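Side-chain contacts in fucolectin-related protein (Streptococcus pneumoniae, PDB 2WMF), which probably hydrolyses blood-group antigen carbohydrates of the host as the catalytic module of a family 98 glycoside hydrolase: residues 31-36 and 174-179; 297-302 and 307-312; 392-397 and 407-412. One frame throughout, in Å; residues are numbered along the deposited sequence.

In the fold
Interactions 1 and 2 belong to the barrel part of the module, and interaction 3 to a small parallel sheet in its C-terminal part. Interaction 1 joins the chain leading into the first barrel strand to the fifth strand. Interaction 2 joins the segment after the eighth strand to helix 307-322. Both are buried, but their chemistry differs: the first has a histidine under a methyl group and a water bridge, the second is mainly aromatic and methyl packing, with backbone carbonyls beside it. Interaction 3 is partly buried, with leucines on the inside and a lysine and a tyrosine toward the surface. The centres of interactions 2 and 3 lie about 41 Å apart, on opposite sides of the chain's centre.

Interaction 1: 31-36 and 174-179; sequences TTINNE and GAHFIW
The end of I33 sits on the ring of H176. Its CD1 methyl is 3.5 Å from the centroid of the H176 ring and only 9° off the ring normal. This is a CH-pi contact over the middle of one face. Within this pair, CE1 and NE2 are the ring atoms nearest to CD1. The two side chains come from opposite directions, and the isoleucine ends squarely on the imidazole. The I33 chain is extended at its second torsion (chi2 174°), which carries CD1 out to the ring.

T31 meets the same ring at its edge. T31 O lies in the ring plane, 3.3 Å from H176 CE1. The side chain of T31 reaches the histidine through water 1. That water is 2.7 Å from T31 OG1 and 2.9 Å from H176 ND1. It too lies in the ring plane, so ND1 has a polar partner within a buried contact. The methyl over the face and the polar atoms in the plane would together limit how the imidazole can turn.

The contact lies in the eight-stranded parallel barrel of the module, of the TIM-barrel type. H176 begins its fifth strand, 176-180, and segment 31-36 is in the loop that leads into the first strand, 39-45. These two strands lie across the barrel from each other. The chain before the first strand runs past the start of the fifth, at the N-terminal end of the barrel.

The backbone of H176 is held by hydrogen bonds to K144 and V146 of strand 143-149. Its side chain also touches M29 and V208. The loop has its own ties. G174 is paired through the backbone with R30, just before T31, and I33 O accepts a hydrogen bond from N237 ND2.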
loop_
_atom_site.group_PDB
_atom_site.type_symbol
_atom_site.label_atom_id
_atom_site.label_comp_id
_atom_site.label_asym_id
_atom_site.label_seq_id
_atom_site.Cartn_x
_atom_site.Cartn_y
_atom_site.Cartn_z
ATOM N N THR A 31 -1.737 18.174 -9.187
ATOM C CA THR A 31 -2.027 16.747 -9.381
ATOM C C THR A 31 -3.480 16.532 -8.979
ATOM O O THR A 31 -3.906 17.069 -7.962
ATOM C CB THR A 31 -1.117 15.853 -8.493
ATOM O OG1 THR A 31 0.249 16.265 -8.627
ATOM C CG2 THR A 31 -1.303 14.353 -8.863
ATOM N N THR A 32 -4.238 15.789 -9.790
ATOM C CA THR A 32 -5.583 15.382 -9.461
ATOM C C THR A 32 -5.457 13.999 -8.802
ATOM O O THR A 32 -4.994 13.046 -9.428
ATOM C CB THR A 32 -6.458 15.314 -10.700
ATOM O OG1 THR A 32 -6.593 16.640 -11.221
ATOM C CG2 THR A 32 -7.813 14.752 -10.391
ATOM N N ILE A 33 -5.804 13.948 -7.521
ATOM C CA ILE A 33 -5.733 12.711 -6.724
ATOM C C ILE A 33 -7.103 12.459 -6.122
ATOM O O ILE A 33 -7.611 13.275 -5.348
ATOM C CB ILE A 33 -4.696 12.806 -5.557
ATOM C CG1 ILE A 33 -3.333 13.242 -6.079
ATOM C CG2 ILE A 33 -4.643 11.456 -4.824
ATOM C CD1 ILE A 33 -2.269 13.501 -4.994
ATOM N N ASN A 34 -7.714 11.329 -6.488
ATOM C CA ASN A 34 -8.992 10.908 -5.962
ATOM C C ASN A 34 -9.182 9.449 -6.386
ATOM O O ASN A 34 -8.317 8.867 -7.045
ATOM C CB ASN A 34 -10.166 11.780 -6.457
ATOM C CG ASN A 34 -10.257 11.838 -7.967
ATOM O OD1 ASN A 34 -10.374 10.805 -8.608
ATOM N ND2 ASN A 34 -10.254 13.071 -8.546
ATOM N N ASN A 35 -10.301 8.839 -5.996
ATOM C CA ASN A 35 -10.549 7.447 -6.349
ATOM C C ASN A 35 -10.504 7.146 -7.849
ATOM O O ASN A 35 -10.104 6.040 -8.242
ATOM C CB ASN A 35 -11.808 6.887 -5.705
ATOM C CG ASN A 35 -13.091 7.537 -6.244
ATOM O OD1 ASN A 35 -13.103 8.724 -6.578
ATOM N ND2 ASN A 35 -14.167 6.787 -6.223
ATOM N N GLU A 36 -10.934 8.106 -8.683
ATOM C CA GLU A 36 -10.870 7.961 -10.139
ATOM C C GLU A 36 -9.515 8.312 -10.752
ATOM O O GLU A 36 -9.291 8.092 -11.932
ATOM C CB GLU A 36 -11.986 8.787 -10.791
ATOM C CG GLU A 36 -13.352 8.313 -10.276
ATOM C CD GLU A 36 -14.557 9.101 -10.796
ATOM O OE1 GLU A 36 -14.402 9.774 -11.814
ATOM O OE2 GLU A 36 -15.665 9.006 -10.144
ATOM N N GLY A 174 -1.245 24.831 -5.031
ATOM C CA GLY A 174 -2.011 23.697 -5.532
ATOM C C GLY A 174 -1.279 22.371 -5.446
ATOM O O GLY A 174 -1.600 21.433 -6.169
ATOM N N ALA A 175 -0.303 22.317 -4.539
ATOM C CA ALA A 175 0.536 21.159 -4.376
ATOM C C ALA A 175 0.055 20.257 -3.240
ATOM O O ALA A 175 -0.898 20.603 -2.509
ATOM C CB ALA A 175 1.976 21.614 -4.137
ATOM N N HIS A 176 0.708 19.099 -3.098
ATOM C CA HIS A 176 0.377 18.145 -2.010
ATOM C C HIS A 176 1.546 17.949 -1.027
ATOM O O HIS A 176 2.693 17.817 -1.435
ATOM C CB HIS A 176 -0.011 16.784 -2.578
ATOM C CG HIS A 176 -1.360 16.756 -3.232
ATOM N ND1 HIS A 176 -1.550 16.999 -4.584
ATOM C CD2 HIS A 176 -2.586 16.518 -2.706
ATOM C CE1 HIS A 176 -2.847 16.928 -4.850
ATOM N NE2 HIS A 176 -3.500 16.623 -3.725
ATOM N N PHE A 177 1.198 17.901 0.247
ATOM C CA PHE A 177 2.091 17.515 1.326
ATOM C C PHE A 177 1.705 16.091 1.688
ATOM O O PHE A 177 0.553 15.815 2.061
ATOM C CB PHE A 177 1.922 18.436 2.538
ATOM C CG PHE A 177 2.921 18.181 3.676
ATOM C CD1 PHE A 177 4.150 18.794 3.666
ATOM C CD2 PHE A 177 2.633 17.257 4.689
ATOM C CE1 PHE A 177 5.089 18.574 4.665
ATOM C CE2 PHE A 177 3.537 17.029 5.700
ATOM C CZ PHE A 177 4.773 17.662 5.688
ATOM N N ILE A 178 2.680 15.193 1.577
ATOM C CA ILE A 178 2.447 13.735 1.787
ATOM C C ILE A 178 3.272 13.287 2.991
ATOM O O ILE A 178 4.508 13.358 2.964
ATOM C CB ILE A 178 2.786 12.899 0.541
ATOM C CG1 ILE A 178 1.995 13.421 -0.671
ATOM C CG2 ILE A 178 2.501 11.372 0.794
ATOM C CD1 ILE A 178 2.192 12.617 -1.932
ATOM N N TRP A 179 2.566 12.812 4.024
ATOM C CA TRP A 179 3.204 12.408 5.292
ATOM C C TRP A 179 3.073 10.887 5.515
ATOM O O TRP A 179 1.980 10.413 5.759
ATOM C CB TRP A 179 2.580 13.168 6.487
ATOM C CG TRP A 179 3.351 13.062 7.779
ATOM C CD1 TRP A 179 4.275 12.103 8.128
ATOM C CD2 TRP A 179 3.249 13.941 8.901
ATOM N NE1 TRP A 179 4.737 12.331 9.392
ATOM C CE2 TRP A 179 4.117 13.445 9.899
ATOM C CE3 TRP A 179 2.492 15.099 9.168
ATOM C CZ2 TRP A 179 4.277 14.094 11.130
ATOM C CZ3 TRP A 179 2.632 15.731 10.370
ATOM C CH2 TRP A 179 3.517 15.225 11.352
HETATM O O HOH W 1 0.267 17.986 -6.552
#

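Interaction 2: 297-302 and 307-312; sequences YTFMTN and PAFTKG
After the eighth and last strand of the barrel, the chain forms short helix 295-298 and a small hairpin, 300-301 with 304-305, then enters helix 307-322. Interaction 2 packs the helix end before the hairpin against the first turn of helix 307-322. The A308 methyl lies over the centre of one face of the Y297 ring. A308 CB is 3.9 Å from the ring centroid, 11° off the normal, as a CH-pi contact. The same CB lies 3.3 Å from Y297 O. Y297 OH is hydrogen-bonded to E270 O.

T306 ties the two sides through its hydroxyl: OG1 is bonded to both Y297 O and F309 N. Helix 272-283 packs against both Y297 and A308.

Further on, F299 and F309 lie side by side and point the same way. Their rings form a T-shaped pair, with the edge of F299 toward the face of F309. The centroids are 5.1 Å apart and the planes meet at 72°. F299 CD1 stands over the centre of the F309 ring, 3.9 Å from F309 CE1.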
loop_
_atom_site.group_PDB
_atom_site.type_symbol
_atom_site.label_atom_id
_atom_site.label_comp_id
_atom_site.label_asym_id
_atom_site.label_seq_id
_atom_site.Cartn_x
_atom_site.Cartn_y
_atom_site.Cartn_z
ATOM N N TYR A 297 14.425 -3.577 -4.723
ATOM C CA TYR A 297 13.512 -4.660 -5.016
ATOM C C TYR A 297 12.213 -4.207 -5.670
ATOM O O TYR A 297 11.762 -4.805 -6.625
ATOM C CB TYR A 297 13.156 -5.381 -3.721
ATOM C CG TYR A 297 12.214 -6.565 -3.870
ATOM C CD1 TYR A 297 12.467 -7.583 -4.768
ATOM C CD2 TYR A 297 11.075 -6.689 -3.050
ATOM C CE1 TYR A 297 11.663 -8.679 -4.851
ATOM C CE2 TYR A 297 10.263 -7.786 -3.132
ATOM C CZ TYR A 297 10.523 -8.784 -4.029
ATOM O OH TYR A 297 9.714 -9.918 -4.125
ATOM N N THR A 298 11.640 -3.151 -5.128
ATOM C CA THR A 298 10.267 -2.734 -5.485
ATOM C C THR A 298 10.195 -1.832 -6.737
ATOM O O THR A 298 9.083 -1.565 -7.205
ATOM C CB THR A 298 9.537 -2.040 -4.297
ATOM O OG1 THR A 298 10.296 -0.930 -3.814
ATOM C CG2 THR A 298 9.321 -2.997 -3.115
ATOM N N PHE A 299 11.319 -1.338 -7.246
ATOM C CA PHE A 299 11.284 -0.430 -8.395
ATOM C C PHE A 299 12.271 -0.770 -9.489
ATOM O O PHE A 299 11.878 -1.302 -10.516
ATOM C CB PHE A 299 11.414 1.039 -7.930
ATOM C CG PHE A 299 11.306 2.060 -9.042
ATOM C CD1 PHE A 299 10.406 1.886 -10.127
ATOM C CD2 PHE A 299 12.081 3.213 -8.991
ATOM C CE1 PHE A 299 10.316 2.836 -11.134
ATOM C CE2 PHE A 299 12.002 4.165 -9.992
ATOM C CZ PHE A 299 11.111 3.974 -11.064
ATOM N N MET A 300 13.569 -0.540 -9.250
ATOM C CA MET A 300 14.536 -0.527 -10.376
ATOM C C MET A 300 15.968 -0.521 -9.805
ATOM O O MET A 300 16.236 0.111 -8.802
ATOM C CB MET A 300 14.288 0.743 -11.221
ATOM C CG MET A 300 14.835 0.801 -12.562
ATOM S SD MET A 300 14.202 2.269 -13.478
ATOM C CE MET A 300 14.907 3.626 -12.578
ATOM N N THR A 301 16.874 -1.214 -10.495
ATOM C CA THR A 301 18.304 -1.017 -10.317
ATOM C C THR A 301 18.916 -0.955 -11.717
ATOM O O THR A 301 18.475 -1.651 -12.670
ATOM C CB THR A 301 19.004 -2.120 -9.461
ATOM O OG1 THR A 301 18.973 -3.362 -10.165
ATOM C CG2 THR A 301 18.326 -2.223 -7.996
ATOM N N ASN A 302 19.922 -0.114 -11.839
ATOM C CA ASN A 302 20.636 0.095 -13.122
ATOM C C ASN A 302 19.663 0.388 -14.283
ATOM O O ASN A 302 19.870 -0.027 -15.444
ATOM C CB ASN A 302 21.527 -1.113 -13.422
ATOM C CG ASN A 302 22.635 -1.257 -12.420
ATOM O OD1 ASN A 302 23.128 -0.256 -11.876
ATOM N ND2 ASN A 302 23.009 -2.502 -12.123
ATOM N N PRO A 307 10.830 -7.365 -11.446
ATOM C CA PRO A 307 9.558 -8.091 -11.496
ATOM C C PRO A 307 8.558 -7.686 -10.413
ATOM O O PRO A 307 7.344 -7.657 -10.669
ATOM C CB PRO A 307 9.986 -9.557 -11.371
ATOM C CG PRO A 307 11.371 -9.552 -11.996
ATOM C CD PRO A 307 11.993 -8.276 -11.507
ATOM N N ALA A 308 9.050 -7.315 -9.234
ATOM C CA ALA A 308 8.149 -6.849 -8.130
ATOM C C ALA A 308 7.396 -5.614 -8.624
ATOM O O ALA A 308 6.155 -5.468 -8.412
ATOM C CB ALA A 308 8.953 -6.557 -6.813
ATOM N N PHE A 309 8.114 -4.778 -9.389
ATOM C CA PHE A 309 7.477 -3.585 -9.989
ATOM C C PHE A 309 6.525 -3.974 -11.126
ATOM O O PHE A 309 5.319 -3.650 -11.089
ATOM C CB PHE A 309 8.512 -2.557 -10.462
ATOM C CG PHE A 309 7.911 -1.235 -10.897
ATOM C CD1 PHE A 309 7.240 -0.436 -9.974
ATOM C CD2 PHE A 309 7.979 -0.808 -12.237
ATOM C CE1 PHE A 309 6.677 0.808 -10.341
ATOM C CE2 PHE A 309 7.395 0.432 -12.626
ATOM C CZ PHE A 309 6.770 1.232 -11.659
ATOM N N THR A 310 7.056 -4.631 -12.139
ATOM C CA THR A 310 6.294 -4.916 -13.379
ATOM C C THR A 310 5.146 -5.925 -13.290
ATOM O O THR A 310 4.117 -5.783 -13.994
ATOM C CB THR A 310 7.237 -5.296 -14.539
ATOM O OG1 THR A 310 7.773 -6.602 -14.298
ATOM C CG2 THR A 310 8.329 -4.236 -14.731
ATOM N N LYS A 311 5.308 -6.909 -12.402
ATOM C CA LYS A 311 4.406 -7.994 -12.234
ATOM C C LYS A 311 3.750 -8.068 -10.854
ATOM O O LYS A 311 2.949 -8.981 -10.619
ATOM C CB LYS A 311 5.108 -9.326 -12.584
ATOM C CG LYS A 311 5.270 -9.501 -14.098
ATOM C CD LYS A 311 5.741 -10.937 -14.478
ATOM C CE LYS A 311 5.509 -11.350 -15.966
ATOM N NZ LYS A 311 5.819 -12.823 -16.303
ATOM N N GLY A 312 4.094 -7.136 -9.948
ATOM C CA GLY A 312 3.478 -7.062 -8.626
ATOM C C GLY A 312 2.741 -5.735 -8.444
ATOM O O GLY A 312 1.512 -5.705 -8.372
#

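Interaction 3: 392-397 and 407-412; sequences NAKILT and VNYLNS
Y409 reaches from helix 407-412 to strand 394-396, an outer strand of a three-stranded parallel sheet. Helix and strand run nearly antiparallel, at 159°, with their axes 11.7 Å apart. This is helix-on-sheet packing in the C-terminal part of the module, away from the barrel. The helix follows the strand after a short loop.

Y409 CG is anti to the backbone N (chi1 -179°), which sends the ring out toward the strand. There K394 crosses it at about a right angle. K394 CG lies at the ring edge, in the plane. The lysine chain bends at chi2 (77°) and passes by the hydroxyl, with CD 3.2 Å from Y409 OH. This is a contact of carbon with oxygen. The ammonium group goes elsewhere: K394 NZ forms a salt bridge with E402, a residue that the Y409 side chain also touches. Two residues on, L396 approaches the ring obliquely, with L396 CD2 4.0 Å from Y409 CE2.

L410, the next residue, is buried. L396 uses its other branch here: its CD1 is 4.0 Å from L410 CD2. L410 also packs on A337 of the central strand, and on L356, Y371 and L374.

S412 ends the segment and binds back to Y409. Y409 O accepts from both S412 N and S412 OG, the hydroxyl lying 2.7 Å from Y409 O on a lone pair in the carbonyl plane.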
loop_
_atom_site.group_PDB
_atom_site.type_symbol
_atom_site.label_atom_id
_atom_site.label_comp_id
_atom_site.label_asym_id
_atom_site.label_seq_id
_atom_site.Cartn_x
_atom_site.Cartn_y
_atom_site.Cartn_z
ATOM N N ASN A 392 -25.805 6.620 10.851
ATOM C CA ASN A 392 -26.285 5.258 11.032
ATOM C C ASN A 392 -25.300 4.330 11.721
ATOM O O ASN A 392 -25.657 3.170 11.963
ATOM C CB ASN A 392 -26.720 4.646 9.684
ATOM C CG ASN A 392 -27.770 5.506 8.968
ATOM O OD1 ASN A 392 -27.620 5.839 7.794
ATOM N ND2 ASN A 392 -28.793 5.913 9.701
ATOM N N ALA A 393 -24.104 4.809 12.075
ATOM C CA ALA A 393 -23.097 3.958 12.752
ATOM C C ALA A 393 -23.206 3.996 14.277
ATOM O O ALA A 393 -23.484 5.050 14.862
ATOM C CB ALA A 393 -21.703 4.388 12.332
ATOM N N LYS A 394 -22.937 2.862 14.922
ATOM C CA LYS A 394 -22.742 2.843 16.358
ATOM C C LYS A 394 -21.413 3.481 16.670
ATOM O O LYS A 394 -20.407 3.187 16.001
ATOM C CB LYS A 394 -22.739 1.417 16.892
ATOM C CG LYS A 394 -22.261 1.287 18.355
ATOM C CD LYS A 394 -23.339 1.707 19.361
ATOM C CE LYS A 394 -22.976 1.242 20.781
ATOM N NZ LYS A 394 -24.090 1.558 21.730
ATOM N N ILE A 395 -21.396 4.375 17.651
ATOM C CA ILE A 395 -20.131 4.944 18.121
ATOM C C ILE A 395 -19.635 4.142 19.352
ATOM O O ILE A 395 -20.221 4.180 20.444
ATOM C CB ILE A 395 -20.249 6.451 18.430
ATOM C CG1 ILE A 395 -20.828 7.213 17.232
ATOM C CG2 ILE A 395 -18.875 7.052 18.872
ATOM C CD1 ILE A 395 -21.095 8.659 17.535
ATOM N N LEU A 396 -18.582 3.367 19.155
ATOM C CA LEU A 396 -17.946 2.614 20.268
ATOM C C LEU A 396 -16.876 3.491 20.888
ATOM O O LEU A 396 -16.218 4.241 20.186
ATOM C CB LEU A 396 -17.317 1.299 19.779
ATOM C CG LEU A 396 -18.317 0.207 19.396
ATOM C CD1 LEU A 396 -17.614 -0.946 18.695
ATOM C CD2 LEU A 396 -19.096 -0.261 20.631
ATOM N N THR A 397 -16.733 3.415 22.199
ATOM C CA THR A 397 -15.619 4.047 22.893
ATOM C C THR A 397 -15.016 2.997 23.837
ATOM O O THR A 397 -15.537 1.875 23.961
ATOM C CB THR A 397 -16.072 5.265 23.721
ATOM O OG1 THR A 397 -16.798 4.829 24.879
ATOM C CG2 THR A 397 -16.904 6.265 22.898
ATOM N N VAL A 407 -16.737 -9.177 20.023
ATOM C CA VAL A 407 -16.948 -9.880 18.757
ATOM C C VAL A 407 -18.432 -10.145 18.504
ATOM O O VAL A 407 -18.951 -9.912 17.401
ATOM C CB VAL A 407 -16.095 -11.187 18.675
ATOM C CG1 VAL A 407 -16.479 -12.011 17.450
ATOM C CG2 VAL A 407 -14.619 -10.835 18.674
ATOM N N ASN A 408 -19.140 -10.635 19.522
ATOM C CA ASN A 408 -20.575 -10.867 19.367
ATOM C C ASN A 408 -21.307 -9.564 19.001
ATOM O O ASN A 408 -22.207 -9.556 18.162
ATOM C CB ASN A 408 -21.158 -11.469 20.650
ATOM C CG ASN A 408 -20.757 -12.932 20.847
ATOM O OD1 ASN A 408 -20.296 -13.606 19.909
ATOM N ND2 ASN A 408 -20.917 -13.428 22.077
ATOM N N TYR A 409 -20.929 -8.461 19.648
ATOM C CA TYR A 409 -21.593 -7.189 19.369
ATOM C C TYR A 409 -21.346 -6.715 17.937
ATOM O O TYR A 409 -22.271 -6.395 17.198
ATOM C CB TYR A 409 -21.183 -6.094 20.352
ATOM C CG TYR A 409 -21.917 -4.824 20.024
ATOM C CD1 TYR A 409 -23.295 -4.743 20.191
ATOM C CD2 TYR A 409 -21.253 -3.736 19.462
ATOM C CE1 TYR A 409 -23.985 -3.623 19.859
ATOM C CE2 TYR A 409 -21.924 -2.582 19.118
ATOM C CZ TYR A 409 -23.300 -2.516 19.315
ATOM O OH TYR A 409 -23.973 -1.369 18.929
ATOM N N LEU A 410 -20.092 -6.671 17.526
ATOM C CA LEU A 410 -19.802 -6.259 16.141
ATOM C C LEU A 410 -20.436 -7.225 15.141
ATOM O O LEU A 410 -20.929 -6.801 14.099
ATOM C CB LEU A 410 -18.295 -6.108 15.947
ATOM C CG LEU A 410 -17.786 -4.780 16.581
ATOM C CD1 LEU A 410 -16.262 -4.756 16.733
ATOM C CD2 LEU A 410 -18.320 -3.554 15.786
ATOM N N ASN A 411 -20.464 -8.526 15.437
ATOM C CA ASN A 411 -21.155 -9.460 14.583
ATOM C C ASN A 411 -22.652 -9.210 14.444
ATOM O O ASN A 411 -23.263 -9.650 13.472
ATOM C CB ASN A 411 -20.903 -10.891 15.062
ATOM C CG ASN A 411 -19.484 -11.352 14.715
ATOM O OD1 ASN A 411 -18.729 -10.602 14.075
ATOM N ND2 ASN A 411 -19.126 -12.573 15.103
ATOM N N SER A 412 -23.241 -8.556 15.450
ATOM C CA SER A 412 -24.661 -8.199 15.375
ATOM C C SER A 412 -24.930 -7.037 14.396
ATOM O O SER A 412 -26.072 -6.814 13.994
ATOM C CB SER A 412 -25.245 -7.886 16.764
ATOM O OG SER A 412 -24.926 -6.594 17.224
#